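Local coordinates for protein chitinase (Paenibacillus sp. FPU-7, PDB 5GZT) that probably hydrolyses chitin and chitodextrins at internal beta-1,4 linkages between N-acetylglucosamine units, as an endo-acting chitinase, at residues Ile283-Val296 with Asn342-Leu354. Numbering follows the deposited sequence.
Sequences IPAWVDWAKDERGV and NPDESNLAYLTGL
In a glycoside hydrolase family 18 barrel, the loop leaving the C-terminal end of strand 264-284 is tied to helix 344-352 by two asparagine side chains, N342 and N347, that bind its backbone. N342 lies just ahead of the helix; its ND2 donates to A285 O at 2.9 Å from above the carbonyl plane, and to D344 OD2, both acceptors lying in the amide plane. Replacing N342 by an alanine would probably leave the A285 carbonyl without this donor and D344, otherwise held by Y306, with one partner fewer. In the first turn of the helix, N347 uses both ends of its amide: OD1 accepts from W289 N (2.8 Å, 167°), while ND2 reaches V287 O at 2.9 Å by a more bent bond. A water on N347 OD1 also joins D288 OD1, A290 N and S346 OG. Next to this polar patch the W289 ring is sandwiched, L351 CD2 over one face toward the rim and V287 CG1 over the centre of the other. With CG anti to the backbone N (chi1 168°), Y350 takes W289 O over the centre of one ring face, 3.8 Å from its plane. V296 CG1 meets L354 CD1 at 3.6 Å. The contact thus joins neighbouring beta/alpha units of the family 18 TIM barrel, the helix lying between strands 303-312 and 362-368 in the chain.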
ATOM      1  N   ILE B 283      10.041   2.279  -2.482  1.00 29.94           N
ATOM      2  CA  ILE B 283      10.960   3.364  -2.144  1.00 28.19           C
ATOM      3  C   ILE B 283      12.331   2.944  -2.605  1.00 27.80           C
ATOM      4  O   ILE B 283      12.786   1.894  -2.224  1.00 27.50           O
ATOM      5  CB  ILE B 283      10.993   3.601  -0.632  1.00 32.84           C
ATOM      6  CG1 ILE B 283       9.781   4.434  -0.216  1.00 38.91           C
ATOM      7  CG2 ILE B 283      12.280   4.330  -0.214  1.00 33.70           C
ATOM      8  CD1 ILE B 283      10.029   5.939  -0.181  1.00 38.02           C
ATOM      9  N   PRO B 284      13.022   3.785  -3.399  1.00 27.97           N
ATOM     10  CA  PRO B 284      14.247   3.377  -4.008  1.00 24.59           C
ATOM     11  C   PRO B 284      15.426   3.470  -3.026  1.00 24.51           C
ATOM     12  O   PRO B 284      15.538   4.432  -2.266  1.00 28.87           O
ATOM     13  CB  PRO B 284      14.463   4.432  -5.097  1.00 25.88           C
ATOM     14  CG  PRO B 284      13.805   5.628  -4.579  1.00 28.82           C
ATOM     15  CD  PRO B 284      12.603   5.124  -3.841  1.00 27.92           C
ATOM     16  N   ALA B 285      16.320   2.526  -3.154  1.00 27.68           N
ATOM     17  CA  ALA B 285      17.471   2.411  -2.267  1.00 28.76           C
ATOM     18  C   ALA B 285      18.513   3.455  -2.560  1.00 30.34           C
ATOM     19  O   ALA B 285      19.337   3.747  -1.704  1.00 31.26           O
ATOM     20  CB  ALA B 285      18.087   1.028  -2.402  1.00 27.09           C
ATOM     21  N   TRP B 286      18.437   4.043  -3.736  1.00 27.70           N
ATOM     22  CA  TRP B 286      19.500   4.896  -4.273  1.00 29.22           C
ATOM     23  C   TRP B 286      19.241   6.347  -3.980  1.00 28.03           C
ATOM     24  O   TRP B 286      19.947   7.180  -4.472  1.00 28.53           O
ATOM     25  CB  TRP B 286      19.684   4.657  -5.796  1.00 28.80           C
ATOM     26  CG  TRP B 286      18.429   4.516  -6.622  1.00 31.76           C
ATOM     27  CD1 TRP B 286      17.664   5.523  -7.154  1.00 32.30           C
ATOM     28  CD2 TRP B 286      17.800   3.294  -7.030  1.00 31.12           C
ATOM     29  NE1 TRP B 286      16.597   4.993  -7.877  1.00 27.27           N
ATOM     30  CE2 TRP B 286      16.630   3.640  -7.764  1.00 32.20           C
ATOM     31  CE3 TRP B 286      18.076   1.944  -6.797  1.00 30.94           C
ATOM     32  CZ2 TRP B 286      15.793   2.683  -8.339  1.00 33.48           C
ATOM     33  CZ3 TRP B 286      17.233   0.998  -7.310  1.00 35.14           C
ATOM     34  CH2 TRP B 286      16.107   1.359  -8.085  1.00 37.41           C
ATOM     35  N   VAL B 287      18.171   6.669  -3.269  1.00 27.59           N
ATOM     36  CA  VAL B 287      18.039   7.987  -2.676  1.00 29.60           C
ATOM     37  C   VAL B 287      18.613   7.874  -1.262  1.00 31.31           C
ATOM     38  O   VAL B 287      18.434   6.820  -0.542  1.00 29.55           O
ATOM     39  CB  VAL B 287      16.547   8.441  -2.672  1.00 31.60           C
ATOM     40  CG1 VAL B 287      16.316   9.735  -1.893  1.00 33.48           C
ATOM     41  CG2 VAL B 287      16.058   8.577  -4.105  1.00 29.94           C
ATOM     42  N   ASP B 288      19.266   8.950  -0.851  1.00 28.04           N
ATOM     43  CA  ASP B 288      19.797   9.033   0.497  1.00 29.55           C
ATOM     44  C   ASP B 288      18.740   9.574   1.368  1.00 27.51           C
ATOM     45  O   ASP B 288      18.525  10.772   1.425  1.00 29.28           O
ATOM     46  CB  ASP B 288      21.082   9.870   0.513  1.00 32.82           C
ATOM     47  CG  ASP B 288      21.688  10.011   1.900  1.00 32.25           C
ATOM     48  OD1 ASP B 288      21.017   9.830   2.955  1.00 31.60           O
ATOM     49  OD2 ASP B 288      22.861  10.312   1.896  1.00 35.60           O
ATOM     50  N   TRP B 289      18.009   8.669   2.030  1.00 28.99           N
ATOM     51  CA  TRP B 289      16.827   9.069   2.729  1.00 28.84           C
ATOM     52  C   TRP B 289      17.115   9.906   3.934  1.00 34.34           C
ATOM     53  O   TRP B 289      16.255  10.698   4.325  1.00 30.06           O
ATOM     54  CB  TRP B 289      15.906   7.877   3.053  1.00 30.71           C
ATOM     55  CG  TRP B 289      15.274   7.445   1.798  1.00 28.73           C
ATOM     56  CD1 TRP B 289      15.549   6.343   1.076  1.00 30.57           C
ATOM     57  CD2 TRP B 289      14.314   8.185   1.057  1.00 27.95           C
ATOM     58  NE1 TRP B 289      14.830   6.345  -0.083  1.00 28.89           N
ATOM     59  CE2 TRP B 289      14.049   7.465  -0.116  1.00 25.57           C
ATOM     60  CE3 TRP B 289      13.645   9.399   1.282  1.00 29.85           C
ATOM     61  CZ2 TRP B 289      13.145   7.897  -1.079  1.00 26.33           C
ATOM     62  CZ3 TRP B 289      12.723   9.831   0.340  1.00 31.17           C
ATOM     63  CH2 TRP B 289      12.481   9.070  -0.846  1.00 27.79           C
ATOM     64  N   ALA B 290      18.330   9.802   4.524  1.00 34.05           N
ATOM     65  CA  ALA B 290      18.612  10.606   5.692  1.00 34.87           C
ATOM     66  C   ALA B 290      18.823  12.051   5.285  1.00 34.41           C
ATOM     67  O   ALA B 290      18.354  12.946   6.008  1.00 38.06           O
ATOM     68  CB  ALA B 290      19.819  10.072   6.482  1.00 40.99           C
ATOM     69  N   LYS B 291      19.509  12.307   4.163  1.00 34.45           N
ATOM     70  CA  LYS B 291      19.658  13.704   3.645  1.00 35.63           C
ATOM     71  C   LYS B 291      18.423  14.263   2.861  1.00 37.03           C
ATOM     72  O   LYS B 291      18.447  15.394   2.363  1.00 36.20           O
ATOM     73  CB  LYS B 291      20.749  13.809   2.615  1.00 39.98           C
ATOM     74  CG  LYS B 291      22.187  13.530   2.972  1.00 56.26           C
ATOM     75  CD  LYS B 291      22.956  13.608   1.617  1.00 67.78           C
ATOM     76  CE  LYS B 291      24.483  13.599   1.711  1.00 78.00           C
ATOM     77  NZ  LYS B 291      24.933  12.352   2.386  1.00 83.04           N
ATOM     78  N   ASP B 292      17.412  13.452   2.626  1.00 31.10           N
ATOM     79  CA  ASP B 292      16.332  13.871   1.670  1.00 31.05           C
ATOM     80  C   ASP B 292      15.586  15.042   2.286  1.00 29.20           C
ATOM     81  O   ASP B 292      15.340  15.050   3.508  1.00 28.37           O
ATOM     82  CB  ASP B 292      15.371  12.719   1.416  1.00 25.52           C
ATOM     83  CG  ASP B 292      14.077  13.161   0.811  1.00 28.26           C
ATOM     84  OD1 ASP B 292      14.058  13.556  -0.368  1.00 23.82           O
ATOM     85  OD2 ASP B 292      13.073  13.121   1.547  1.00 26.47           O
ATOM     86  N   GLU B 293      15.220  15.989   1.440  1.00 29.51           N
ATOM     87  CA  GLU B 293      14.351  17.083   1.852  1.00 34.89           C
ATOM     88  C   GLU B 293      12.935  17.119   1.252  1.00 34.46           C
ATOM     89  O   GLU B 293      12.173  18.061   1.504  1.00 28.38           O
ATOM     90  CB  GLU B 293      15.104  18.378   1.561  1.00 41.20           C
ATOM     91  CG  GLU B 293      16.197  18.543   2.577  1.00 44.99           C
ATOM     92  CD  GLU B 293      17.131  19.697   2.306  1.00 47.85           C
ATOM     93  OE1 GLU B 293      17.468  19.968   1.136  1.00 46.96           O
ATOM     94  OE2 GLU B 293      17.572  20.299   3.308  1.00 59.08           O
ATOM     95  N   ARG B 294      12.584  16.143   0.419  1.00 30.56           N
ATOM     96  CA  ARG B 294      11.223  16.127  -0.196  1.00 34.50           C
ATOM     97  C   ARG B 294      10.226  15.503   0.765  1.00 28.60           C
ATOM     98  O   ARG B 294       9.021  15.787   0.685  1.00 26.81           O
ATOM     99  CB  ARG B 294      11.220  15.394  -1.548  1.00 32.15           C
ATOM    100  CG  ARG B 294      12.100  16.112  -2.551  1.00 36.06           C
ATOM    101  CD  ARG B 294      12.023  15.593  -3.998  1.00 37.21           C
ATOM    102  NE  ARG B 294      10.850  16.137  -4.717  1.00 38.87           N
ATOM    103  CZ  ARG B 294       9.808  15.442  -5.176  1.00 40.29           C
ATOM    104  NH1 ARG B 294       9.734  14.129  -5.029  1.00 46.25           N
ATOM    105  NH2 ARG B 294       8.842  16.065  -5.817  1.00 43.50           N
ATOM    106  N   GLY B 295      10.719  14.626   1.629  1.00 26.12           N
ATOM    107  CA  GLY B 295       9.905  14.012   2.679  1.00 27.37           C
ATOM    108  C   GLY B 295       9.182  12.716   2.271  1.00 29.62           C
ATOM    109  O   GLY B 295       9.093  12.354   1.064  1.00 30.79           O
ATOM    110  N   VAL B 296       8.725  12.011   3.299  1.00 29.20           N
ATOM    111  CA  VAL B 296       7.945  10.782   3.220  1.00 30.09           C
ATOM    112  C   VAL B 296       6.867  10.982   4.277  1.00 33.75           C
ATOM    113  O   VAL B 296       7.165  11.270   5.455  1.00 36.78           O
ATOM    114  CB  VAL B 296       8.811   9.513   3.473  1.00 30.69           C
ATOM    115  CG1 VAL B 296       8.028   8.222   3.221  1.00 30.79           C
ATOM    116  CG2 VAL B 296      10.044   9.469   2.598  1.00 30.95           C
ATOM    117  N   ASN B 342      26.483   3.568  -1.674  1.00 37.89           N
ATOM    118  CA  ASN B 342      25.031   3.743  -1.425  1.00 32.61           C
ATOM    119  C   ASN B 342      24.686   3.509   0.062  1.00 32.32           C
ATOM    120  O   ASN B 342      24.989   2.484   0.586  1.00 34.73           O
ATOM    121  CB  ASN B 342      24.242   2.781  -2.310  1.00 33.91           C
ATOM    122  CG  ASN B 342      22.791   3.169  -2.369  1.00 35.63           C
ATOM    123  OD1 ASN B 342      22.475   4.242  -2.894  1.00 26.08           O
ATOM    124  ND2 ASN B 342      21.939   2.410  -1.657  1.00 32.20           N
ATOM    125  N   PRO B 343      24.049   4.459   0.738  1.00 31.10           N
ATOM    126  CA  PRO B 343      23.809   4.377   2.154  1.00 30.63           C
ATOM    127  C   PRO B 343      22.626   3.519   2.642  1.00 29.41           C
ATOM    128  O   PRO B 343      21.736   4.017   3.317  1.00 28.14           O
ATOM    129  CB  PRO B 343      23.566   5.829   2.510  1.00 31.49           C
ATOM    130  CG  PRO B 343      22.837   6.317   1.326  1.00 32.78           C
ATOM    131  CD  PRO B 343      23.548   5.729   0.193  1.00 30.69           C
ATOM    132  N   ASP B 344      22.721   2.226   2.396  1.00 28.14           N
ATOM    133  CA  ASP B 344      21.634   1.315   2.627  1.00 32.80           C
ATOM    134  C   ASP B 344      21.243   1.212   4.095  1.00 37.70           C
ATOM    135  O   ASP B 344      20.006   1.225   4.449  1.00 35.62           O
ATOM    136  CB  ASP B 344      21.906  -0.042   1.991  1.00 28.80           C
ATOM    137  CG  ASP B 344      21.765  -0.015   0.493  1.00 34.77           C
ATOM    138  OD1 ASP B 344      20.582   0.040  -0.037  1.00 31.71           O
ATOM    139  OD2 ASP B 344      22.848  -0.002  -0.163  1.00 36.19           O
ATOM    140  N   GLU B 345      22.257   1.206   4.963  1.00 39.02           N
ATOM    141  CA  GLU B 345      21.997   1.006   6.375  1.00 38.35           C
ATOM    142  C   GLU B 345      21.398   2.248   6.946  1.00 34.83           C
ATOM    143  O   GLU B 345      20.431   2.178   7.715  1.00 37.92           O
ATOM    144  CB  GLU B 345      23.272   0.567   7.131  1.00 44.62           C
ATOM    145  CG  GLU B 345      23.832  -0.754   6.594  1.00 49.94           C
ATOM    146  CD  GLU B 345      24.678  -1.567   7.588  1.00 62.74           C
ATOM    147  OE1 GLU B 345      25.332  -0.962   8.483  1.00 70.69           O
ATOM    148  OE2 GLU B 345      24.714  -2.824   7.433  1.00 65.31           O
ATOM    149  N   SER B 346      21.947   3.393   6.601  1.00 29.99           N
ATOM    150  CA  SER B 346      21.286   4.643   6.960  1.00 33.60           C
ATOM    151  C   SER B 346      19.791   4.697   6.440  1.00 33.44           C
ATOM    152  O   SER B 346      18.853   5.113   7.147  1.00 31.35           O
ATOM    153  CB  SER B 346      22.061   5.797   6.318  1.00 35.08           C
ATOM    154  OG  SER B 346      21.538   7.014   6.778  1.00 36.36           O
ATOM    155  N   ASN B 347      19.610   4.299   5.186  1.00 31.29           N
ATOM    156  CA  ASN B 347      18.276   4.376   4.534  1.00 27.95           C
ATOM    157  C   ASN B 347      17.268   3.573   5.330  1.00 31.04           C
ATOM    158  O   ASN B 347      16.233   4.135   5.863  1.00 32.05           O
ATOM    159  CB  ASN B 347      18.396   3.842   3.134  1.00 24.91           C
ATOM    160  CG  ASN B 347      18.853   4.886   2.141  1.00 20.23           C
ATOM    161  OD1 ASN B 347      18.945   6.038   2.428  1.00 24.86           O
ATOM    162  ND2 ASN B 347      19.093   4.468   0.951  1.00 22.59           N
ATOM    163  N   LEU B 348      17.623   2.279   5.482  1.00 35.40           N
ATOM    164  CA  LEU B 348      16.803   1.310   6.188  1.00 32.83           C
ATOM    165  C   LEU B 348      16.476   1.773   7.593  1.00 36.92           C
ATOM    166  O   LEU B 348      15.341   1.613   8.022  1.00 40.66           O
ATOM    167  CB  LEU B 348      17.447  -0.034   6.207  1.00 34.53           C
ATOM    168  CG  LEU B 348      17.143  -1.222   5.297  1.00 39.10           C
ATOM    169  CD1 LEU B 348      15.809  -1.159   4.572  1.00 41.97           C
ATOM    170  CD2 LEU B 348      18.273  -1.600   4.360  1.00 41.55           C
ATOM    171  N   ALA B 349      17.434   2.375   8.307  1.00 36.05           N
ATOM    172  CA  ALA B 349      17.142   2.913   9.646  1.00 36.59           C
ATOM    173  C   ALA B 349      16.138   4.041   9.602  1.00 36.73           C
ATOM    174  O   ALA B 349      15.205   4.067  10.419  1.00 35.21           O
ATOM    175  CB  ALA B 349      18.427   3.377  10.353  1.00 39.40           C
ATOM    176  N   TYR B 350      16.288   4.958   8.637  1.00 34.86           N
ATOM    177  CA  TYR B 350      15.386   6.124   8.509  1.00 33.05           C
ATOM    178  C   TYR B 350      13.953   5.680   8.208  1.00 35.32           C
ATOM    179  O   TYR B 350      13.006   6.237   8.760  1.00 35.52           O
ATOM    180  CB  TYR B 350      15.890   7.139   7.452  1.00 36.05           C
ATOM    181  CG  TYR B 350      14.851   8.178   7.114  1.00 39.57           C
ATOM    182  CD1 TYR B 350      14.731   9.368   7.854  1.00 47.05           C
ATOM    183  CD2 TYR B 350      13.971   7.968   6.050  1.00 40.91           C
ATOM    184  CE1 TYR B 350      13.747  10.324   7.539  1.00 45.92           C
ATOM    185  CE2 TYR B 350      12.997   8.911   5.739  1.00 45.94           C
ATOM    186  CZ  TYR B 350      12.892  10.070   6.488  1.00 46.23           C
ATOM    187  OH  TYR B 350      11.919  10.964   6.147  1.00 60.25           O
ATOM    188  N   LEU B 351      13.820   4.660   7.368  1.00 36.22           N
ATOM    189  CA  LEU B 351      12.529   4.189   6.871  1.00 38.70           C
ATOM    190  C   LEU B 351      11.699   3.407   7.903  1.00 44.72           C
ATOM    191  O   LEU B 351      10.466   3.659   8.055  1.00 36.35           O
ATOM    192  CB  LEU B 351      12.708   3.356   5.581  1.00 39.46           C
ATOM    193  CG  LEU B 351      13.295   4.150   4.371  1.00 40.59           C
ATOM    194  CD1 LEU B 351      13.733   3.186   3.293  1.00 37.75           C
ATOM    195  CD2 LEU B 351      12.308   5.176   3.795  1.00 40.43           C
ATOM    196  N   THR B 352      12.359   2.498   8.634  1.00 42.68           N
ATOM    197  CA  THR B 352      11.668   1.809   9.744  1.00 40.59           C
ATOM    198  C   THR B 352      11.307   2.805  10.829  1.00 37.17           C
ATOM    199  O   THR B 352      10.299   2.646  11.454  1.00 40.25           O
ATOM    200  CB  THR B 352      12.485   0.658  10.296  1.00 39.36           C
ATOM    201  OG1 THR B 352      13.764   1.173  10.650  1.00 41.69           O
ATOM    202  CG2 THR B 352      12.659  -0.436   9.207  1.00 40.62           C
ATOM    203  N   GLY B 353      12.116   3.850  10.976  1.00 38.06           N
ATOM    204  CA  GLY B 353      11.863   4.942  11.894  1.00 39.76           C
ATOM    205  C   GLY B 353      10.616   5.735  11.584  1.00 41.17           C
ATOM    206  O   GLY B 353      10.133   6.445  12.441  1.00 36.84           O
ATOM    207  N   LEU B 354      10.059   5.588  10.377  1.00 39.48           N
ATOM    208  CA  LEU B 354       8.796   6.256  10.032  1.00 42.28           C
ATOM    209  C   LEU B 354       7.608   5.608  10.692  1.00 39.00           C
ATOM    210  O   LEU B 354       6.525   6.203  10.700  1.00 34.59           O
ATOM    211  CB  LEU B 354       8.547   6.291   8.511  1.00 42.28           C
ATOM    212  CG  LEU B 354       9.599   7.033   7.704  1.00 39.46           C
ATOM    213  CD1 LEU B 354       9.343   6.716   6.245  1.00 41.85           C
ATOM    214  CD2 LEU B 354       9.559   8.514   8.022  1.00 40.37           C
TER
HETATM  215  O   HOH W   1      20.314   7.646   4.288  1.00 27.34           O
HETATM  216  O   HOH W   2      12.664  12.281   3.871  1.00 35.41           O